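Local coordinates for protein beta-1,4-galactanase (Thielavia heterothallica, PDB 1HJS) that hydrolyses (1->4)-beta-D-galactosidic linkages in type I arabinogalactans as a family 53 glycoside hydrolase of clan GH-A, at residues E297-H302 with T314-S319; N247-C252 with I266-E271; V44-W49 with L74-D79; I177-G182 with W190-V195. One frame throughout, in Å; residues are numbered along the deposited sequence.

Contact 1: residues E297-H302 with T314-S319; sequences EPAWIH and TMFSQS
One backbone hydrogen bond and a run of apolar packing join two pieces of the long loop that follows strand 290-296, the eighth strand of the TIM barrel. The polar link is Met-315 N to Pro-298 O, 2.8 Å long and almost straight (174°), and it meets the carbonyl in its plane, on a lone pair. A type I turn from Glu-297 to Trp-300 turns this oxygen toward 314-319.

Among the apolar contacts, Ala-299 CB lies over one face of the Phe-316 ring, a CH-pi contact 4.0 Å from the centroid, while Pro-298 O stands at its edge. Pro-298 CB lies alongside Met-315, 3.8 Å from CG and 3.9 Å from SD. Ile-301 crosses Phe-316 at about a right angle, its CG2 lying 4.0 Å from Phe-316 CB and 3.4 Å from Ser-317 O. Thr-314 turns its methyl CG2 to Trp-300 O, while OG1 is hydrogen-bonded to Asp-312 OD1.

With one clear backbone hydrogen bond in a largely buried setting, the pairing probably owes much to shape and apolar burial.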
loop_
_atom_site.group_PDB
_atom_site.type_symbol
_atom_site.label_atom_id
_atom_site.label_comp_id
_atom_site.label_asym_id
_atom_site.label_seq_id
_atom_site.Cartn_x
_atom_site.Cartn_y
_atom_site.Cartn_z
ATOM N N GLU A 297 -0.733 -7.880 3.431
ATOM C CA GLU A 297 -1.303 -8.714 4.492
ATOM C C GLU A 297 -0.885 -10.187 4.526
ATOM O O GLU A 297 -1.728 -11.089 4.509
ATOM C CB GLU A 297 -2.827 -8.607 4.423
ATOM C CG GLU A 297 -3.353 -7.229 4.810
ATOM C CD GLU A 297 -3.359 -7.016 6.319
ATOM O OE1 GLU A 297 -2.821 -7.875 7.049
ATOM O OE2 GLU A 297 -3.897 -5.988 6.774
ATOM N N PRO A 298 0.423 -10.452 4.627
ATOM C CA PRO A 298 0.913 -11.832 4.662
ATOM C C PRO A 298 0.469 -12.649 5.879
ATOM O O PRO A 298 0.434 -13.881 5.818
ATOM C CB PRO A 298 2.426 -11.655 4.623
ATOM C CG PRO A 298 2.618 -10.399 5.416
ATOM C CD PRO A 298 1.522 -9.498 4.870
ATOM N N ALA A 299 0.114 -11.970 6.965
ATOM C CA ALA A 299 -0.273 -12.654 8.198
ATOM C C ALA A 299 -1.757 -12.647 8.552
ATOM O O ALA A 299 -2.125 -13.022 9.668
ATOM C CB ALA A 299 0.537 -12.082 9.369
ATOM N N TRP A 300 -2.610 -12.241 7.616
ATOM C CA TRP A 300 -4.049 -12.188 7.874
ATOM C C TRP A 300 -4.663 -13.563 7.609
ATOM O O TRP A 300 -5.442 -13.747 6.662
ATOM C CB TRP A 300 -4.694 -11.136 6.967
ATOM C CG TRP A 300 -6.016 -10.638 7.452
ATOM C CD1 TRP A 300 -6.767 -11.144 8.480
ATOM C CD2 TRP A 300 -6.765 -9.543 6.911
ATOM N NE1 TRP A 300 -7.932 -10.432 8.606
ATOM C CE2 TRP A 300 -7.956 -9.444 7.657
ATOM C CE3 TRP A 300 -6.542 -8.637 5.863
ATOM C CZ2 TRP A 300 -8.928 -8.471 7.391
ATOM C CZ3 TRP A 300 -7.510 -7.670 5.596
ATOM C CH2 TRP A 300 -8.689 -7.597 6.361
ATOM N N ILE A 301 -4.323 -14.523 8.462
ATOM C CA ILE A 301 -4.794 -15.890 8.298
ATOM C C ILE A 301 -6.302 -16.125 8.387
ATOM O O ILE A 301 -6.790 -17.137 7.884
ATOM C CB ILE A 301 -4.056 -16.837 9.273
ATOM C CG1 ILE A 301 -4.366 -16.464 10.723
ATOM C CG2 ILE A 301 -2.553 -16.761 9.013
ATOM C CD1 ILE A 301 -3.686 -17.372 11.735
ATOM N N HIS A 302 -7.046 -15.212 9.007
ATOM C CA HIS A 302 -8.493 -15.376 9.092
ATOM C C HIS A 302 -9.193 -14.785 7.866
ATOM O O HIS A 302 -10.421 -14.759 7.782
ATOM C CB HIS A 302 -9.044 -14.750 10.378
ATOM C CG HIS A 302 -8.782 -15.573 11.601
ATOM N ND1 HIS A 302 -7.969 -15.147 12.630
ATOM C CD2 HIS A 302 -9.208 -16.812 11.947
ATOM C CE1 HIS A 302 -7.903 -16.088 13.556
ATOM N NE2 HIS A 302 -8.646 -17.109 13.167
ATOM N N THR A 314 -1.702 -15.929 1.999
ATOM C CA THR A 314 -0.900 -15.579 3.165
ATOM C C THR A 314 0.477 -16.235 3.127
ATOM O O THR A 314 0.744 -17.110 2.299
ATOM C CB THR A 314 -1.613 -15.976 4.479
ATOM O OG1 THR A 314 -1.751 -17.402 4.545
ATOM C CG2 THR A 314 -2.990 -15.332 4.548
ATOM N N MET A 315 1.352 -15.790 4.026
ATOM C CA MET A 315 2.703 -16.325 4.127
ATOM C C MET A 315 2.918 -16.920 5.518
ATOM O O MET A 315 4.050 -17.049 5.984
ATOM C CB MET A 315 3.726 -15.217 3.856
ATOM C CG MET A 315 3.602 -14.605 2.458
ATOM S SD MET A 315 4.833 -13.327 2.123
ATOM C CE MET A 315 6.249 -14.338 1.665
ATOM N N PHE A 316 1.813 -17.266 6.172
ATOM C CA PHE A 316 1.827 -17.863 7.507
ATOM C C PHE A 316 0.861 -19.044 7.520
ATOM O O PHE A 316 -0.133 -19.042 6.793
ATOM C CB PHE A 316 1.375 -16.849 8.564
ATOM C CG PHE A 316 2.423 -15.840 8.936
ATOM C CD1 PHE A 316 2.792 -14.835 8.049
ATOM C CD2 PHE A 316 3.051 -15.905 10.177
ATOM C CE1 PHE A 316 3.772 -13.906 8.389
ATOM C CE2 PHE A 316 4.033 -14.981 10.530
ATOM C CZ PHE A 316 4.397 -13.977 9.633
ATOM N N SER A 317 1.147 -20.046 8.346
ATOM C CA SER A 317 0.269 -21.211 8.443
ATOM C C SER A 317 -1.007 -20.783 9.154
ATOM O O SER A 317 -1.070 -19.694 9.724
ATOM C CB SER A 317 0.934 -22.330 9.251
ATOM O OG SER A 317 0.988 -21.989 10.621
ATOM N N GLN A 318 -2.021 -21.640 9.133
ATOM C CA GLN A 318 -3.276 -21.306 9.792
ATOM C C GLN A 318 -3.138 -21.273 11.309
ATOM O O GLN A 318 -4.044 -20.821 12.007
ATOM C CB GLN A 318 -4.376 -22.279 9.366
ATOM C CG GLN A 318 -4.881 -22.016 7.954
ATOM C CD GLN A 318 -5.487 -20.624 7.799
ATOM O OE1 GLN A 318 -6.522 -20.317 8.394
ATOM N NE2 GLN A 318 -4.840 -19.775 7.006
ATOM N N SER A 319 -2.001 -21.735 11.818
ATOM C CA SER A 319 -1.757 -21.718 13.257
ATOM C C SER A 319 -0.938 -20.480 13.621
ATOM O O SER A 319 -0.628 -20.252 14.791
ATOM C CB SER A 319 -1.021 -22.987 13.701
ATOM O OG SER A 319 0.282 -23.051 13.151
#

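Contact 2: residues N247-C252 with I266-E271; sequences NWPISC and IPFSPE
This is a partly buried loop-to-loop contact, mostly aromatic and apolar, between the chain leaving strand 240-245 and the turn that leads into helix 270-285. Trp-248 carries one half. With CG anti to the backbone N (chi1 -176°), the indole extends to 266-271 and gives its NE1 proton to Pro-267 O at 3.0 Å. The bond is fairly straight, 165°, and the oxygen lies close to the indole plane, although the donor stands above the carbonyl plane. Ile-266 covers one indole face with CG2, 3.6 Å from Trp-248 CE2, and Pro-249 CD lies over the opposite face, so aliphatic groups lie on both faces, toward the rim, with Phe-276 of helix 270-285 also stacked on the indole.

In the eight-stranded beta/alpha barrel of clan GH-A, this is part of the excursion between the seventh strand and the helix after it. Ser-269 is the N-cap of that helix, its OG bonded to Gly-272 N.

Phe-268 carries the other half. Cys-252 CB lies over a face of its ring, 3.8 Å from the centroid, and SG of the same residue, in the disulfide to Cys-310, makes an oblique sulfur-aromatic contact. Pro-249 CG packs tightly on Phe-268 CD1 at 3.4 Å, and Pro-249 O receives a CA-H...O contact from Phe-268 CA, 3.2 Å away. The Trp-248 and Phe-268 rings meet obliquely, their planes at 41°.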
loop_
_atom_site.group_PDB
_atom_site.type_symbol
_atom_site.label_atom_id
_atom_site.label_comp_id
_atom_site.label_asym_id
_atom_site.label_seq_id
_atom_site.Cartn_x
_atom_site.Cartn_y
_atom_site.Cartn_z
ATOM N N ASN A 247 0.450 -9.979 -4.115
ATOM C CA ASN A 247 0.164 -11.268 -3.487
ATOM C C ASN A 247 0.509 -12.380 -4.480
ATOM O O ASN A 247 0.556 -12.149 -5.690
ATOM C CB ASN A 247 -1.341 -11.432 -3.219
ATOM C CG ASN A 247 -1.807 -10.865 -1.886
ATOM O OD1 ASN A 247 -3.009 -10.846 -1.622
ATOM N ND2 ASN A 247 -0.878 -10.421 -1.042
ATOM N N TRP A 248 0.755 -13.574 -3.948
ATOM C CA TRP A 248 0.959 -14.774 -4.756
ATOM C C TRP A 248 0.387 -15.889 -3.892
ATOM O O TRP A 248 0.717 -16.009 -2.712
ATOM C CB TRP A 248 2.420 -15.072 -5.086
ATOM C CG TRP A 248 2.483 -16.273 -5.992
ATOM C CD1 TRP A 248 2.715 -17.569 -5.623
ATOM C CD2 TRP A 248 2.185 -16.305 -7.394
ATOM N NE1 TRP A 248 2.578 -18.404 -6.709
ATOM C CE2 TRP A 248 2.252 -17.655 -7.808
ATOM C CE3 TRP A 248 1.861 -15.322 -8.342
ATOM C CZ2 TRP A 248 2.009 -18.051 -9.131
ATOM C CZ3 TRP A 248 1.619 -15.713 -9.658
ATOM C CH2 TRP A 248 1.694 -17.069 -10.039
ATOM N N PRO A 249 -0.483 -16.723 -4.470
ATOM C CA PRO A 249 -1.085 -17.800 -3.688
ATOM C C PRO A 249 -0.290 -19.060 -3.400
ATOM O O PRO A 249 0.540 -19.496 -4.205
ATOM C CB PRO A 249 -2.366 -18.099 -4.466
ATOM C CG PRO A 249 -1.957 -17.882 -5.871
ATOM C CD PRO A 249 -1.062 -16.653 -5.827
ATOM N N ILE A 250 -0.545 -19.629 -2.224
ATOM C CA ILE A 250 0.064 -20.895 -1.848
ATOM C C ILE A 250 -1.029 -21.918 -2.159
ATOM O O ILE A 250 -0.819 -23.126 -2.093
ATOM C CB ILE A 250 0.453 -20.959 -0.345
ATOM C CG1 ILE A 250 -0.739 -20.631 0.544
ATOM C CG2 ILE A 250 1.615 -20.019 -0.075
ATOM C CD1 ILE A 250 -0.420 -20.735 2.029
ATOM N N SER A 251 -2.203 -21.403 -2.515
ATOM C CA SER A 251 -3.345 -22.238 -2.874
ATOM C C SER A 251 -4.370 -21.434 -3.668
ATOM O O SER A 251 -4.826 -20.383 -3.220
ATOM C CB SER A 251 -4.002 -22.824 -1.621
ATOM O OG SER A 251 -5.089 -23.663 -1.974
ATOM N N CYS A 252 -4.717 -21.919 -4.856
ATOM C CA CYS A 252 -5.697 -21.244 -5.702
ATOM C C CYS A 252 -6.439 -22.258 -6.562
ATOM O O CYS A 252 -6.298 -22.269 -7.784
ATOM C CB CYS A 252 -5.036 -20.217 -6.632
ATOM S SG CYS A 252 -6.317 -19.113 -7.314
ATOM N N ILE A 266 4.822 -20.643 -12.386
ATOM C CA ILE A 266 5.112 -20.514 -10.965
ATOM C C ILE A 266 4.037 -21.300 -10.217
ATOM O O ILE A 266 2.844 -21.064 -10.397
ATOM C CB ILE A 266 5.078 -19.045 -10.500
ATOM C CG1 ILE A 266 6.102 -18.221 -11.287
ATOM C CG2 ILE A 266 5.392 -18.972 -9.010
ATOM C CD1 ILE A 266 6.151 -16.754 -10.899
ATOM N N PRO A 267 4.449 -22.249 -9.367
ATOM C CA PRO A 267 3.493 -23.054 -8.608
ATOM C C PRO A 267 2.850 -22.305 -7.448
ATOM O O PRO A 267 3.393 -21.313 -6.958
ATOM C CB PRO A 267 4.348 -24.218 -8.121
ATOM C CG PRO A 267 5.664 -23.548 -7.850
ATOM C CD PRO A 267 5.835 -22.664 -9.077
ATOM N N PHE A 268 1.682 -22.782 -7.025
ATOM C CA PHE A 268 0.989 -22.187 -5.890
ATOM C C PHE A 268 1.534 -22.918 -4.674
ATOM O O PHE A 268 1.062 -24.005 -4.324
ATOM C CB PHE A 268 -0.523 -22.400 -5.997
ATOM C CG PHE A 268 -1.138 -21.756 -7.202
ATOM C CD1 PHE A 268 -0.736 -20.487 -7.608
ATOM C CD2 PHE A 268 -2.133 -22.407 -7.924
ATOM C CE1 PHE A 268 -1.316 -19.873 -8.717
ATOM C CE2 PHE A 268 -2.721 -21.802 -9.037
ATOM C CZ PHE A 268 -2.312 -20.533 -9.435
ATOM N N SER A 269 2.547 -22.321 -4.053
ATOM C CA SER A 269 3.202 -22.897 -2.889
ATOM C C SER A 269 4.136 -21.839 -2.317
ATOM O O SER A 269 4.357 -20.806 -2.941
ATOM C CB SER A 269 4.035 -24.101 -3.314
ATOM O OG SER A 269 5.070 -23.693 -4.194
ATOM N N PRO A 270 4.695 -22.084 -1.126
ATOM C CA PRO A 270 5.609 -21.095 -0.543
ATOM C C PRO A 270 6.788 -20.853 -1.481
ATOM O O PRO A 270 7.254 -19.724 -1.634
ATOM C CB PRO A 270 6.029 -21.748 0.770
ATOM C CG PRO A 270 4.787 -22.499 1.164
ATOM C CD PRO A 270 4.376 -23.141 -0.148
ATOM N N GLU A 271 7.267 -21.924 -2.110
ATOM C CA GLU A 271 8.385 -21.823 -3.043
ATOM C C GLU A 271 7.980 -20.907 -4.197
ATOM O O GLU A 271 8.763 -20.066 -4.649
ATOM C CB GLU A 271 8.752 -23.207 -3.591
ATOM C CG GLU A 271 9.360 -24.179 -2.577
ATOM C CD GLU A 271 8.404 -24.593 -1.464
ATOM O OE1 GLU A 271 7.205 -24.805 -1.740
ATOM O OE2 GLU A 271 8.864 -24.727 -0.308
#

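Contact 3: residues V44-W49 with L74-D79; sequences VRQRVW and LGVYID
Parallel strands 44-48 and 75-79 exchange five backbone hydrogen bonds (N-H first): Val-44 with Gly-75, Tyr-77 with Val-44, Gln-46 with Tyr-77, Asp-79 with Gln-46, and Val-48 with Asp-79.

On the face bearing Arg-45, Tyr-77 and Asp-79, the extended Arg-45 chain lies over the Tyr-77 ring face, a CH-pi contact with CG 3.6 Å from the centroid. Arg-45 NE donates to Tyr-77 OH (3.2 Å, 174°), which lies in the guanidinium plane. A water accepts from Arg-45 NH2 and is 2.6 Å from Tyr-77 OH. Asp-79 OD2 lies above the guanidinium, 3.1 Å from Arg-45 NH2, a charge-only salt bridge. Arg-45 NH1 pairs with Asp-8 and NH2 with the nucleophile Glu-245, which would probably favour their ionised forms. A leucine at Tyr-77 would remove the acceptor for NE and the ring beneath the arginine, and would probably loosen this guanidinium.

On the other face, Gln-46 NE2 bonds Asn-62 and OE1 accepts from Trp-9. Val-44, Gln-46, Val-48 and Val-76 touch helix 59-71, which completes a beta-alpha-beta crossover with these barrel strands.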
loop_
_atom_site.group_PDB
_atom_site.type_symbol
_atom_site.label_atom_id
_atom_site.label_comp_id
_atom_site.label_asym_id
_atom_site.label_seq_id
_atom_site.Cartn_x
_atom_site.Cartn_y
_atom_site.Cartn_z
ATOM N N VAL A 44 6.932 -1.396 7.222
ATOM C CA VAL A 44 5.585 -1.930 7.275
ATOM C C VAL A 44 4.604 -0.861 6.820
ATOM O O VAL A 44 4.740 0.321 7.155
ATOM C CB VAL A 44 5.187 -2.427 8.692
ATOM C CG1 VAL A 44 5.983 -3.677 9.040
ATOM C CG2 VAL A 44 5.413 -1.326 9.727
ATOM N N ARG A 45 3.628 -1.292 6.032
ATOM C CA ARG A 45 2.592 -0.419 5.503
ATOM C C ARG A 45 1.354 -0.585 6.383
ATOM O O ARG A 45 1.045 -1.697 6.827
ATOM C CB ARG A 45 2.292 -0.835 4.061
ATOM C CG ARG A 45 1.261 0.004 3.310
ATOM C CD ARG A 45 1.176 -0.557 1.896
ATOM N NE ARG A 45 0.297 0.158 0.974
ATOM C CZ ARG A 45 -0.921 -0.255 0.635
ATOM N NH1 ARG A 45 -1.423 -1.369 1.159
ATOM N NH2 ARG A 45 -1.608 0.404 -0.293
ATOM N N GLN A 46 0.647 0.514 6.630
ATOM C CA GLN A 46 -0.545 0.490 7.473
ATOM C C GLN A 46 -1.655 1.371 6.898
ATOM O O GLN A 46 -1.422 2.534 6.553
ATOM C CB GLN A 46 -0.189 0.983 8.883
ATOM C CG GLN A 46 0.951 0.212 9.532
ATOM C CD GLN A 46 1.328 0.745 10.903
ATOM O OE1 GLN A 46 2.287 0.277 11.512
ATOM N NE2 GLN A 46 0.573 1.727 11.392
ATOM N N ARG A 47 -2.861 0.821 6.792
ATOM C CA ARG A 47 -3.979 1.595 6.270
ATOM C C ARG A 47 -4.598 2.419 7.387
ATOM O O ARG A 47 -4.790 1.933 8.503
ATOM C CB ARG A 47 -5.045 0.679 5.647
ATOM C CG ARG A 47 -5.503 -0.473 6.532
ATOM C CD ARG A 47 -6.630 -1.269 5.868
ATOM N NE ARG A 47 -6.892 -2.529 6.563
ATOM C CZ ARG A 47 -6.186 -3.643 6.388
ATOM N NH1 ARG A 47 -5.176 -3.669 5.530
ATOM N NH2 ARG A 47 -6.472 -4.730 7.098
ATOM N N VAL A 48 -4.905 3.675 7.081
ATOM C CA VAL A 48 -5.504 4.566 8.060
ATOM C C VAL A 48 -6.884 5.006 7.598
ATOM O O VAL A 48 -7.038 5.547 6.506
ATOM C CB VAL A 48 -4.639 5.829 8.272
ATOM C CG1 VAL A 48 -5.309 6.756 9.284
ATOM C CG2 VAL A 48 -3.249 5.435 8.742
ATOM N N TRP A 49 -7.888 4.757 8.431
ATOM C CA TRP A 49 -9.250 5.163 8.125
ATOM C C TRP A 49 -9.586 6.328 9.052
ATOM O O TRP A 49 -9.047 6.429 10.156
ATOM C CB TRP A 49 -10.219 3.990 8.318
ATOM C CG TRP A 49 -10.011 2.887 7.301
ATOM C CD1 TRP A 49 -9.176 2.915 6.212
ATOM C CD2 TRP A 49 -10.664 1.610 7.268
ATOM N NE1 TRP A 49 -9.272 1.734 5.507
ATOM C CE2 TRP A 49 -10.177 0.918 6.132
ATOM C CE3 TRP A 49 -11.614 0.984 8.086
ATOM C CZ2 TRP A 49 -10.610 -0.373 5.795
ATOM C CZ3 TRP A 49 -12.045 -0.304 7.749
ATOM C CH2 TRP A 49 -11.542 -0.964 6.613
ATOM N N LEU A 74 11.633 -1.122 12.390
ATOM C CA LEU A 74 10.957 -1.056 11.097
ATOM C C LEU A 74 10.431 0.336 10.770
ATOM O O LEU A 74 9.885 1.016 11.633
ATOM C CB LEU A 74 9.786 -2.042 11.072
ATOM C CG LEU A 74 10.084 -3.519 11.347
ATOM C CD1 LEU A 74 8.778 -4.305 11.445
ATOM C CD2 LEU A 74 10.961 -4.074 10.236
ATOM N N GLY A 75 10.599 0.750 9.518
ATOM C CA GLY A 75 10.088 2.044 9.101
ATOM C C GLY A 75 8.589 1.902 8.909
ATOM O O GLY A 75 8.083 0.787 8.783
ATOM N N VAL A 76 7.870 3.018 8.883
ATOM C CA VAL A 76 6.423 2.971 8.720
ATOM C C VAL A 76 5.932 3.738 7.494
ATOM O O VAL A 76 6.340 4.870 7.241
ATOM C CB VAL A 76 5.714 3.515 9.981
ATOM C CG1 VAL A 76 4.197 3.495 9.791
ATOM C CG2 VAL A 76 6.107 2.673 11.189
ATOM N N TYR A 77 5.046 3.093 6.743
ATOM C CA TYR A 77 4.447 3.647 5.535
ATOM C C TYR A 77 2.960 3.803 5.858
ATOM O O TYR A 77 2.236 2.818 5.998
ATOM C CB TYR A 77 4.702 2.661 4.378
ATOM C CG TYR A 77 3.890 2.782 3.091
ATOM C CD1 TYR A 77 2.852 3.703 2.942
ATOM C CD2 TYR A 77 4.131 1.894 2.039
ATOM C CE1 TYR A 77 2.062 3.725 1.768
ATOM C CE2 TYR A 77 3.358 1.905 0.880
ATOM C CZ TYR A 77 2.326 2.814 0.752
ATOM O OH TYR A 77 1.533 2.755 -0.370
ATOM N N ILE A 78 2.524 5.047 6.013
ATOM C CA ILE A 78 1.130 5.345 6.322
ATOM C C ILE A 78 0.321 5.497 5.037
ATOM O O ILE A 78 0.654 6.300 4.170
ATOM C CB ILE A 78 1.008 6.650 7.149
ATOM C CG1 ILE A 78 1.568 6.427 8.557
ATOM C CG2 ILE A 78 -0.447 7.111 7.201
ATOM C CD1 ILE A 78 0.768 5.443 9.403
ATOM N N ASP A 79 -0.748 4.718 4.928
ATOM C CA ASP A 79 -1.614 4.751 3.757
ATOM C C ASP A 79 -2.972 5.338 4.125
ATOM O O ASP A 79 -3.836 4.641 4.647
ATOM C CB ASP A 79 -1.771 3.326 3.206
ATOM C CG ASP A 79 -2.794 3.228 2.080
ATOM O OD1 ASP A 79 -3.182 4.265 1.507
ATOM O OD2 ASP A 79 -3.197 2.089 1.761
HETATM O O HOH W 1 -0.991 3.400 -0.596
#

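Contact 4: residues I177-G182 with W190-V195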
loop_
_atom_site.group_PDB
_atom_site.type_symbol
_atom_site.label_atom_id
_atom_site.label_comp_id
_atom_site.label_asym_id
_atom_site.label_seq_id
_atom_site.Cartn_x
_atom_site.Cartn_y
_atom_site.Cartn_z
ATOM N N ILE A 177 1.538 8.923 -4.333
ATOM C CA ILE A 177 0.227 8.858 -4.965
ATOM C C ILE A 177 0.174 7.401 -5.405
ATOM O O ILE A 177 1.105 6.898 -6.043
ATOM C CB ILE A 177 0.108 9.802 -6.176
ATOM C CG1 ILE A 177 -0.024 11.247 -5.680
ATOM C CG2 ILE A 177 -1.106 9.425 -7.019
ATOM C CD1 ILE A 177 -0.065 12.293 -6.791
ATOM N N HIS A 178 -0.914 6.729 -5.047
ATOM C CA HIS A 178 -1.079 5.308 -5.318
ATOM C C HIS A 178 -2.268 4.959 -6.212
ATOM O O HIS A 178 -3.412 5.253 -5.876
ATOM C CB HIS A 178 -1.211 4.584 -3.967
ATOM C CG HIS A 178 -1.571 3.134 -4.071
ATOM N ND1 HIS A 178 -2.183 2.451 -3.041
ATOM C CD2 HIS A 178 -1.400 2.235 -5.069
ATOM C CE1 HIS A 178 -2.376 1.194 -3.402
ATOM N NE2 HIS A 178 -1.910 1.037 -4.628
ATOM N N LEU A 179 -1.972 4.319 -7.343
ATOM C CA LEU A 179 -2.980 3.875 -8.304
ATOM C C LEU A 179 -2.929 2.346 -8.404
ATOM O O LEU A 179 -1.896 1.730 -8.133
ATOM C CB LEU A 179 -2.695 4.476 -9.688
ATOM C CG LEU A 179 -3.264 5.855 -10.036
ATOM C CD1 LEU A 179 -3.083 6.825 -8.894
ATOM C CD2 LEU A 179 -2.600 6.355 -11.320
ATOM N N ASP A 180 -4.041 1.732 -8.790
ATOM C CA ASP A 180 -4.082 0.280 -8.936
ATOM C C ASP A 180 -3.553 -0.108 -10.322
ATOM O O ASP A 180 -3.088 0.747 -11.078
ATOM C CB ASP A 180 -5.519 -0.219 -8.767
ATOM C CG ASP A 180 -6.417 0.190 -9.918
ATOM O OD1 ASP A 180 -6.269 1.324 -10.418
ATOM O OD2 ASP A 180 -7.277 -0.625 -10.319
ATOM N N ASN A 181 -3.620 -1.400 -10.638
ATOM C CA ASN A 181 -3.181 -1.930 -11.931
ATOM C C ASN A 181 -1.889 -1.317 -12.482
ATOM O O ASN A 181 -1.886 -0.685 -13.547
ATOM C CB ASN A 181 -4.305 -1.773 -12.968
ATOM C CG ASN A 181 -5.571 -2.524 -12.579
ATOM O OD1 ASN A 181 -5.519 -3.517 -11.851
ATOM N ND2 ASN A 181 -6.715 -2.058 -13.074
ATOM N N GLY A 182 -0.788 -1.529 -11.768
ATOM C CA GLY A 182 0.489 -0.989 -12.195
ATOM C C GLY A 182 0.930 -1.426 -13.577
ATOM O O GLY A 182 1.772 -0.773 -14.196
ATOM N N TRP A 190 -2.969 8.116 -18.448
ATOM C CA TRP A 190 -4.209 8.877 -18.532
ATOM C C TRP A 190 -4.454 9.664 -17.239
ATOM O O TRP A 190 -4.781 10.854 -17.267
ATOM C CB TRP A 190 -5.366 7.906 -18.787
ATOM C CG TRP A 190 -6.745 8.467 -18.602
ATOM C CD1 TRP A 190 -7.425 9.296 -19.451
ATOM C CD2 TRP A 190 -7.631 8.199 -17.506
ATOM N NE1 TRP A 190 -8.682 9.556 -18.951
ATOM C CE2 TRP A 190 -8.834 8.897 -17.760
ATOM C CE3 TRP A 190 -7.522 7.438 -16.334
ATOM C CZ2 TRP A 190 -9.924 8.853 -16.884
ATOM C CZ3 TRP A 190 -8.608 7.395 -15.459
ATOM C CH2 TRP A 190 -9.795 8.103 -15.743
ATOM N N TRP A 191 -4.277 8.994 -16.105
ATOM C CA TRP A 191 -4.510 9.614 -14.807
ATOM C C TRP A 191 -3.540 10.752 -14.487
ATOM O O TRP A 191 -3.962 11.887 -14.258
ATOM C CB TRP A 191 -4.431 8.555 -13.700
ATOM C CG TRP A 191 -5.063 8.994 -12.407
ATOM C CD1 TRP A 191 -6.357 8.788 -12.014
ATOM C CD2 TRP A 191 -4.430 9.711 -11.342
ATOM N NE1 TRP A 191 -6.566 9.327 -10.770
ATOM C CE2 TRP A 191 -5.400 9.902 -10.333
ATOM C CE3 TRP A 191 -3.135 10.213 -11.141
ATOM C CZ2 TRP A 191 -5.118 10.571 -9.134
ATOM C CZ3 TRP A 191 -2.854 10.881 -9.947
ATOM C CH2 TRP A 191 -3.844 11.053 -8.961
ATOM N N TYR A 192 -2.245 10.449 -14.463
ATOM C CA TYR A 192 -1.245 11.468 -14.147
ATOM C C TYR A 192 -1.256 12.649 -15.116
ATOM O O TYR A 192 -1.121 13.798 -14.698
ATOM C CB TYR A 192 0.153 10.846 -14.092
ATOM C CG TYR A 192 0.404 10.057 -12.821
ATOM C CD1 TYR A 192 0.461 10.699 -11.580
ATOM C CD2 TYR A 192 0.552 8.670 -12.852
ATOM C CE1 TYR A 192 0.658 9.977 -10.399
ATOM C CE2 TYR A 192 0.747 7.938 -11.678
ATOM C CZ TYR A 192 0.798 8.595 -10.459
ATOM O OH TYR A 192 0.981 7.869 -9.300
ATOM N N THR A 193 -1.430 12.372 -16.402
ATOM C CA THR A 193 -1.453 13.446 -17.391
ATOM C C THR A 193 -2.588 14.433 -17.113
ATOM O O THR A 193 -2.376 15.649 -17.084
ATOM C CB THR A 193 -1.611 12.889 -18.816
ATOM O OG1 THR A 193 -0.470 12.082 -19.142
ATOM C CG2 THR A 193 -1.722 14.031 -19.826
ATOM N N ASN A 194 -3.790 13.913 -16.891
ATOM C CA ASN A 194 -4.942 14.770 -16.636
ATOM C C ASN A 194 -4.912 15.479 -15.289
ATOM O O ASN A 194 -5.400 16.598 -15.156
ATOM C CB ASN A 194 -6.228 13.962 -16.784
ATOM C CG ASN A 194 -6.587 13.717 -18.234
ATOM O OD1 ASN A 194 -6.799 14.662 -18.992
ATOM N ND2 ASN A 194 -6.652 12.450 -18.631
ATOM N N VAL A 195 -4.342 14.830 -14.283
ATOM C CA VAL A 195 -4.251 15.445 -12.971
ATOM C C VAL A 195 -3.204 16.562 -12.967
ATOM O O VAL A 195 -3.462 17.659 -12.469
ATOM C CB VAL A 195 -3.884 14.400 -11.896
ATOM C CG1 VAL A 195 -3.534 15.090 -10.585
ATOM C CG2 VAL A 195 -5.060 13.454 -11.681
#
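Strand 174-179 and helix 185-196 open a beta-alpha-beta unit in the TIM barrel, and here the outer face of the strand packs on its own helix. The bumps are the CG2 methyl of Ile-177 and the forked end of Leu-179; the hollow is formed by Trp-191 and Tyr-192, with Trp-191 CE3 lying over one face of the tyrosine ring. Leu-179 forks into it: CD1 sits over the centre of the indole's six-membered ring, 3.9 Å from the centroid, while CD2 drops between Trp-191 CB and Tyr-192 CE2, at 3.7 Å from each. Val-195 CG2 covers the opposite indole face, so the ring is clasped between strand and helix residues. An alanine at Trp-191 would remove the face beneath Leu-179 and the rim that Ile-177 meets, and would probably loosen the helix on the strand. Trp-191 also reaches Ile-153 and Leu-157 of helix 150-165. Ile-177 meets Tyr-192 tip to tip, and its CG2 lies 3.5 Å from Tyr-192 OH and 3.7 Å from Trp-191 CZ3.

Contact 3 is nearest the catalytic centre: the Arg-45 side chain comes within about 3 Å of that of the nucleophile Glu-245 and about 6 Å of that of the proton donor Glu-135. Contact 4 joins it there, with His-178 CE1 3.3 Å from Arg-45 NH2, while Leu-179 faces outward from the same barrel. Contact 1, its Glu-297 side chain about 8 Å from that of Glu-245, reaches contact 3 through charge, Glu-297 OE2 lying 2.9 Å from Arg-47 NH2 in a salt bridge. Contact 2 lies away from the active site but touches contact 1, where Ile-250 CD1 is 3.8 Å from Thr-314 O. Contacts 1 and 4, with centres about 30 Å apart, lie on opposite sides of the chain's centre.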